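Local coordinates for hemolysin-like protein containing CBS domains (PDB 3OCO), which is of unknown function but may, as inferred from its UPF0053 membrane-protein family, bind flavin adenine dinucleotide, with this piece forming its pair of CBS domains, at residues F15-K20 with K135-E140; D94-P99 with E109-H114. All coordinates share one frame; numbering follows the deposited sequence.

Interaction 1: residues F15-K20 with K135-E140; sequences FEMNDK and KDVYEE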
loop_
_atom_site.group_PDB
_atom_site.type_symbol
_atom_site.label_atom_id
_atom_site.label_comp_id
_atom_site.label_asym_id
_atom_site.label_seq_id
_atom_site.Cartn_x
_atom_site.Cartn_y
_atom_site.Cartn_z
ATOM N N PHE A 15 -10.545 13.668 -13.681
ATOM C CA PHE A 15 -10.975 13.717 -15.078
ATOM C C PHE A 15 -9.854 13.327 -16.061
ATOM O O PHE A 15 -10.078 12.536 -16.989
ATOM C CB PHE A 15 -11.577 15.089 -15.424
ATOM C CG PHE A 15 -11.923 15.258 -16.887
ATOM C CD1 PHE A 15 -13.060 14.674 -17.423
ATOM C CD2 PHE A 15 -11.111 16.009 -17.727
ATOM C CE1 PHE A 15 -13.381 14.829 -18.766
ATOM C CE2 PHE A 15 -11.426 16.168 -19.081
ATOM C CZ PHE A 15 -12.561 15.579 -19.597
ATOM N N GLU A 16 -8.655 13.871 -15.860
ATOM C CA GLU A 16 -7.540 13.582 -16.760
ATOM C C GLU A 16 -7.268 12.104 -16.771
ATOM O O GLU A 16 -7.185 11.475 -17.819
ATOM C CB GLU A 16 -6.270 14.293 -16.312
ATOM C CG GLU A 16 -6.300 15.791 -16.492
ATOM C CD GLU A 16 -5.258 16.472 -15.640
ATOM O OE1 GLU A 16 -5.649 17.236 -14.735
ATOM O OE2 GLU A 16 -4.051 16.223 -15.857
HETATM N N MSE A 17 -7.126 11.550 -15.579
HETATM C CA MSE A 17 -6.789 10.154 -15.450
HETATM C C MSE A 17 -7.879 9.259 -16.026
HETATM O O MSE A 17 -7.606 8.128 -16.434
HETATM C CB MSE A 17 -6.558 9.800 -13.991
HETATM C CG MSE A 17 -5.681 8.559 -13.805
HETATM SE SE MSE A 17 -6.355 7.392 -12.405
HETATM C CE MSE A 17 -4.638 6.871 -11.680
ATOM N N ASN A 18 -9.111 9.757 -16.044
ATOM C CA ASN A 18 -10.229 8.965 -16.542
ATOM C C ASN A 18 -10.017 8.589 -18.004
ATOM O O ASN A 18 -10.516 7.569 -18.484
ATOM C CB ASN A 18 -11.548 9.722 -16.372
ATOM C CG ASN A 18 -12.746 8.912 -16.832
ATOM O OD1 ASN A 18 -13.414 9.263 -17.813
ATOM N ND2 ASN A 18 -13.018 7.815 -16.135
ATOM N N ASP A 19 -9.243 9.412 -18.698
ATOM C CA ASP A 19 -9.083 9.268 -20.137
ATOM C C ASP A 19 -7.751 8.633 -20.511
ATOM O O ASP A 19 -7.543 8.272 -21.668
ATOM C CB ASP A 19 -9.235 10.627 -20.824
ATOM C CG ASP A 19 -9.974 10.531 -22.137
ATOM O OD1 ASP A 19 -10.401 9.415 -22.498
ATOM O OD2 ASP A 19 -10.133 11.570 -22.810
ATOM N N LYS A 20 -6.863 8.487 -19.528
ATOM C CA LYS A 20 -5.535 7.919 -19.753
ATOM C C LYS A 20 -5.596 6.412 -19.972
ATOM O O LYS A 20 -6.606 5.769 -19.686
ATOM C CB LYS A 20 -4.607 8.237 -18.578
ATOM C CG LYS A 20 -3.977 9.618 -18.622
ATOM C CD LYS A 20 -3.599 10.093 -17.219
ATOM C CE LYS A 20 -2.994 11.491 -17.252
ATOM N NZ LYS A 20 -1.694 11.498 -17.984
ATOM N N LYS A 135 -0.601 1.948 -5.881
ATOM C CA LYS A 135 0.374 3.011 -5.659
ATOM C C LYS A 135 0.576 3.889 -6.899
ATOM O O LYS A 135 0.787 5.089 -6.775
ATOM C CB LYS A 135 1.708 2.463 -5.115
ATOM C CG LYS A 135 2.624 1.800 -6.138
ATOM C CD LYS A 135 3.911 1.254 -5.485
ATOM C CE LYS A 135 3.624 0.105 -4.508
ATOM N NZ LYS A 135 4.864 -0.497 -3.911
ATOM N N ASP A 136 0.491 3.298 -8.090
ATOM C CA ASP A 136 0.616 4.067 -9.336
ATOM C C ASP A 136 -0.602 4.941 -9.660
ATOM O O ASP A 136 -0.469 6.018 -10.244
ATOM C CB ASP A 136 0.930 3.135 -10.503
ATOM C CG ASP A 136 2.144 2.290 -10.235
ATOM O OD1 ASP A 136 3.224 2.874 -10.003
ATOM O OD2 ASP A 136 2.016 1.047 -10.224
ATOM N N VAL A 137 -1.786 4.464 -9.294
ATOM C CA VAL A 137 -3.010 5.241 -9.418
ATOM C C VAL A 137 -3.001 6.461 -8.466
ATOM O O VAL A 137 -3.364 7.574 -8.860
ATOM C CB VAL A 137 -4.256 4.366 -9.107
ATOM C CG1 VAL A 137 -5.358 5.189 -8.435
ATOM C CG2 VAL A 137 -4.766 3.679 -10.362
ATOM N N TYR A 138 -2.580 6.247 -7.221
ATOM C CA TYR A 138 -2.544 7.312 -6.226
ATOM C C TYR A 138 -1.556 8.421 -6.583
ATOM O O TYR A 138 -1.646 9.518 -6.054
ATOM C CB TYR A 138 -2.210 6.745 -4.842
ATOM C CG TYR A 138 -2.546 7.675 -3.694
ATOM C CD1 TYR A 138 -3.843 7.758 -3.201
ATOM C CD2 TYR A 138 -1.567 8.469 -3.101
ATOM C CE1 TYR A 138 -4.162 8.608 -2.145
ATOM C CE2 TYR A 138 -1.876 9.326 -2.045
ATOM C CZ TYR A 138 -3.176 9.391 -1.571
ATOM O OH TYR A 138 -3.500 10.234 -0.528
ATOM N N GLU A 139 -0.611 8.140 -7.471
ATOM C CA GLU A 139 0.349 9.159 -7.868
ATOM C C GLU A 139 -0.274 10.157 -8.817
ATOM O O GLU A 139 0.021 11.347 -8.750
ATOM C CB GLU A 139 1.564 8.530 -8.537
ATOM C CG GLU A 139 2.494 7.776 -7.604
ATOM C CD GLU A 139 3.798 7.436 -8.285
ATOM O OE1 GLU A 139 4.033 6.239 -8.563
ATOM O OE2 GLU A 139 4.572 8.377 -8.570
ATOM N N GLU A 140 -1.119 9.660 -9.716
ATOM C CA GLU A 140 -1.776 10.500 -10.716
ATOM C C GLU A 140 -2.781 11.445 -10.058
ATOM O O GLU A 140 -2.907 12.609 -10.445
ATOM C CB GLU A 140 -2.485 9.629 -11.761
ATOM C CG GLU A 140 -2.219 10.038 -13.209
ATOM C CD GLU A 140 -0.734 10.099 -13.528
ATOM O OE1 GLU A 140 0.001 9.147 -13.173
ATOM O OE2 GLU A 140 -0.305 11.106 -14.130
#

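Interaction 2: residues D94-P99 with E109-H114; sequences DIVSVP and EEMSAH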
loop_
_atom_site.group_PDB
_atom_site.type_symbol
_atom_site.label_atom_id
_atom_site.label_comp_id
_atom_site.label_asym_id
_atom_site.label_seq_id
_atom_site.Cartn_x
_atom_site.Cartn_y
_atom_site.Cartn_z
ATOM N N ASP A 94 -1.929 -14.720 -8.108
ATOM C CA ASP A 94 -2.312 -14.368 -9.490
ATOM C C ASP A 94 -2.216 -12.899 -9.860
ATOM O O ASP A 94 -2.322 -12.021 -9.016
ATOM C CB ASP A 94 -3.753 -14.798 -9.777
ATOM C CG ASP A 94 -3.936 -16.287 -9.732
ATOM O OD1 ASP A 94 -2.915 -17.003 -9.719
ATOM O OD2 ASP A 94 -5.103 -16.736 -9.718
ATOM N N ILE A 95 -2.050 -12.637 -11.148
ATOM C CA ILE A 95 -2.171 -11.281 -11.646
ATOM C C ILE A 95 -3.194 -11.244 -12.740
ATOM O O ILE A 95 -3.774 -12.273 -13.093
ATOM C CB ILE A 95 -0.839 -10.728 -12.146
ATOM C CG1 ILE A 95 -0.139 -11.728 -13.076
ATOM C CG2 ILE A 95 0.050 -10.416 -10.955
ATOM C CD1 ILE A 95 -0.430 -11.541 -14.569
ATOM N N VAL A 96 -3.450 -10.049 -13.253
ATOM C CA VAL A 96 -4.234 -9.910 -14.468
ATOM C C VAL A 96 -3.394 -9.144 -15.501
ATOM O O VAL A 96 -2.605 -8.262 -15.154
ATOM C CB VAL A 96 -5.598 -9.244 -14.196
ATOM C CG1 VAL A 96 -5.418 -7.775 -13.830
ATOM C CG2 VAL A 96 -6.513 -9.396 -15.400
ATOM N N SER A 97 -3.520 -9.514 -16.768
ATOM C CA SER A 97 -2.777 -8.812 -17.797
ATOM C C SER A 97 -3.725 -7.950 -18.609
ATOM O O SER A 97 -4.901 -8.287 -18.790
ATOM C CB SER A 97 -2.009 -9.796 -18.686
ATOM O OG SER A 97 -2.879 -10.703 -19.339
ATOM N N VAL A 98 -3.217 -6.816 -19.074
ATOM C CA VAL A 98 -4.030 -5.864 -19.820
ATOM C C VAL A 98 -3.162 -5.253 -20.910
ATOM O O VAL A 98 -1.949 -5.128 -20.716
ATOM C CB VAL A 98 -4.565 -4.726 -18.899
ATOM C CG1 VAL A 98 -5.170 -5.295 -17.611
ATOM C CG2 VAL A 98 -3.468 -3.735 -18.549
ATOM N N PRO A 99 -3.779 -4.856 -22.050
ATOM C CA PRO A 99 -3.057 -4.242 -23.174
ATOM C C PRO A 99 -2.644 -2.806 -22.874
ATOM O O PRO A 99 -3.300 -2.144 -22.064
ATOM C CB PRO A 99 -4.090 -4.253 -24.317
ATOM C CG PRO A 99 -5.378 -4.820 -23.737
ATOM C CD PRO A 99 -5.240 -4.812 -22.247
ATOM N N GLU A 109 -10.930 -1.921 -12.983
ATOM C CA GLU A 109 -12.049 -2.851 -12.896
ATOM C C GLU A 109 -11.651 -4.277 -13.267
ATOM O O GLU A 109 -12.258 -5.243 -12.808
ATOM C CB GLU A 109 -13.222 -2.391 -13.769
ATOM C CG GLU A 109 -14.511 -3.183 -13.526
ATOM C CD GLU A 109 -14.898 -3.244 -12.044
ATOM O OE1 GLU A 109 -15.225 -4.351 -11.557
ATOM O OE2 GLU A 109 -14.871 -2.186 -11.368
ATOM N N GLU A 110 -10.638 -4.408 -14.107
ATOM C CA GLU A 110 -10.121 -5.722 -14.423
ATOM C C GLU A 110 -9.457 -6.296 -13.171
ATOM O O GLU A 110 -9.734 -7.426 -12.778
ATOM C CB GLU A 110 -9.132 -5.638 -15.588
ATOM C CG GLU A 110 -9.260 -6.772 -16.594
ATOM C CD GLU A 110 -10.637 -6.836 -17.209
ATOM O OE1 GLU A 110 -11.111 -7.954 -17.507
ATOM O OE2 GLU A 110 -11.245 -5.764 -17.384
HETATM N N MSE A 111 -8.588 -5.504 -12.546
HETATM C CA MSE A 111 -7.988 -5.868 -11.270
HETATM C C MSE A 111 -9.023 -6.220 -10.214
HETATM O O MSE A 111 -8.760 -7.016 -9.323
HETATM C CB MSE A 111 -7.125 -4.727 -10.737
HETATM C CG MSE A 111 -5.895 -4.474 -11.567
HETATM SE SE MSE A 111 -5.151 -2.727 -11.207
HETATM C CE MSE A 111 -4.125 -3.097 -9.596
ATOM N N SER A 112 -10.197 -5.618 -10.296
ATOM C CA SER A 112 -11.207 -5.888 -9.287
ATOM C C SER A 112 -11.988 -7.162 -9.601
ATOM O O SER A 112 -12.270 -7.965 -8.709
ATOM C CB SER A 112 -12.148 -4.698 -9.128
ATOM O OG SER A 112 -13.194 -5.021 -8.234
ATOM N N ALA A 113 -12.336 -7.348 -10.867
ATOM C CA ALA A 113 -13.135 -8.502 -11.246
ATOM C C ALA A 113 -12.339 -9.776 -11.001
ATOM O O ALA A 113 -12.901 -10.801 -10.610
ATOM C CB ALA A 113 -13.589 -8.397 -12.713
ATOM N N HIS A 114 -11.026 -9.690 -11.219
ATOM C CA HIS A 114 -10.108 -10.823 -11.085
ATOM C C HIS A 114 -9.525 -10.907 -9.674
ATOM O O HIS A 114 -8.810 -11.856 -9.344
ATOM C CB HIS A 114 -8.952 -10.688 -12.079
ATOM C CG HIS A 114 -9.316 -10.992 -13.499
ATOM N ND1 HIS A 114 -9.964 -10.086 -14.314
ATOM C CD2 HIS A 114 -9.091 -12.087 -14.264
ATOM C CE1 HIS A 114 -10.135 -10.617 -15.513
ATOM N NE2 HIS A 114 -9.613 -11.831 -15.508
#

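Interaction 1: residues F15-K20 with K135-E140
Met17, present as selenomethionine, carries most of the contact between residues 15-20 and 135-140, its methyl end set against the side of a helix, an example of how one flexible side chain can join helices whose axes stay 10.9 Å apart. Its CG lies anti to the backbone N (chi1 -157°); the chain then bends at chi2, which places SE, and again at chi3, which sets CE against Val137 and Glu140. Met17 CE meets the Val137 side chain at CG2, 3.5 Å away, and lies as close to Glu140 CB. The fit to the Val137 backbone is tight: Met17 CE is 3.2 Å from Val137 CA, closer than carbons usually approach, and 3.2 Å from Val137 O. Nearer the root of the selenomethionine, Met17 CG rests 3.8 Å from Glu140 CG, where the two chains cross at a slant. Lys20 follows at the end of the segment, its chain extended through CE and then bent at chi4 (-65°). It crosses the Glu140 side chain at roughly a right angle, and Lys20 NZ stays 4.1 Å from Glu140 OE2. That separation exceeds a salt bridge, although the opposite charges probably still attract. The two helical segments run at 134° to each other. Beside them, Val104 of helix 104-113 touches both Met17 and Lys20 and shares a backbone hydrogen bond with Lys20, while Phe15 packs on Met11 of the second subunit and Tyr138 on its Met108, placing both helices next to the dimer partner.

Interaction 2: residues D94-P99 with E109-H114
Glu110 opens the contact of residues 109-114 with 94-99 through the aliphatic part of its chain: Glu110 CG reaches Val96 CG2 at 4.0 Å, and CB lies at the limit of contact with Val98 CG1. One acidic residue thus supplies carbon surface to a strand, which illustrates how partly exposed polar residues can still contribute to packing. Met111, present as selenomethionine, comes next. Met111 CG touches the other branch of Val96, CG1, at 4.0 Å, and the two side chains cross at about a right angle. Val96 is therefore held by both branches, CG1 against Met111, CG2 between Glu110 and His114. Farther along the chain, His114 completes the grip. Its CG sits beside the backbone N, and its ring lies with one face over Val96 CG2, which stands 3.6 Å from the His114 ring centroid and only 7° off the normal, a CH-pi contact centred on the face. The ring is fixed by a hydrogen bond from His114 ND1 to Glu110 O (3.1 Å), with an N-H...O angle of 144°. The acceptor lies close to the ring plane, while the donor is tilted out of the carbonyl plane. The same oxygen takes the backbone N-H of His114, so two donors from one residue bind a single carbonyl, that of Glu110. Strand 96-99 and the helix run nearly antiparallel, at 156°, and Val96 and Val98 also bond through their backbones to Ile120 of the next strand. This is the beta-alpha-beta crossover of a CBS domain, with the helix lying against the strand pair.

Overall arrangement
From the N terminus, the chain passes through helix 10-19 and adds strand 27-28 to the sheet that also holds 128-132, 119-122 and 96-99. It then builds the other sheet, 35-36, 55-60 and 66-72, before returning with strand 96-99. There interaction 2 closes a short loop, returning helix 104-113 to strand 96-99 within one crossover. Interaction 1 closes a far longer one, bringing the last helix, 134-142, back to the first and enclosing interaction 2 entirely, so the two loops nest without crossing. Their centres are about 17 Å apart and their nearest atoms about 6 Å, without touching. Helix 104-113 bridges them: its later residues face the strand, while its start lies near the N-terminal helix.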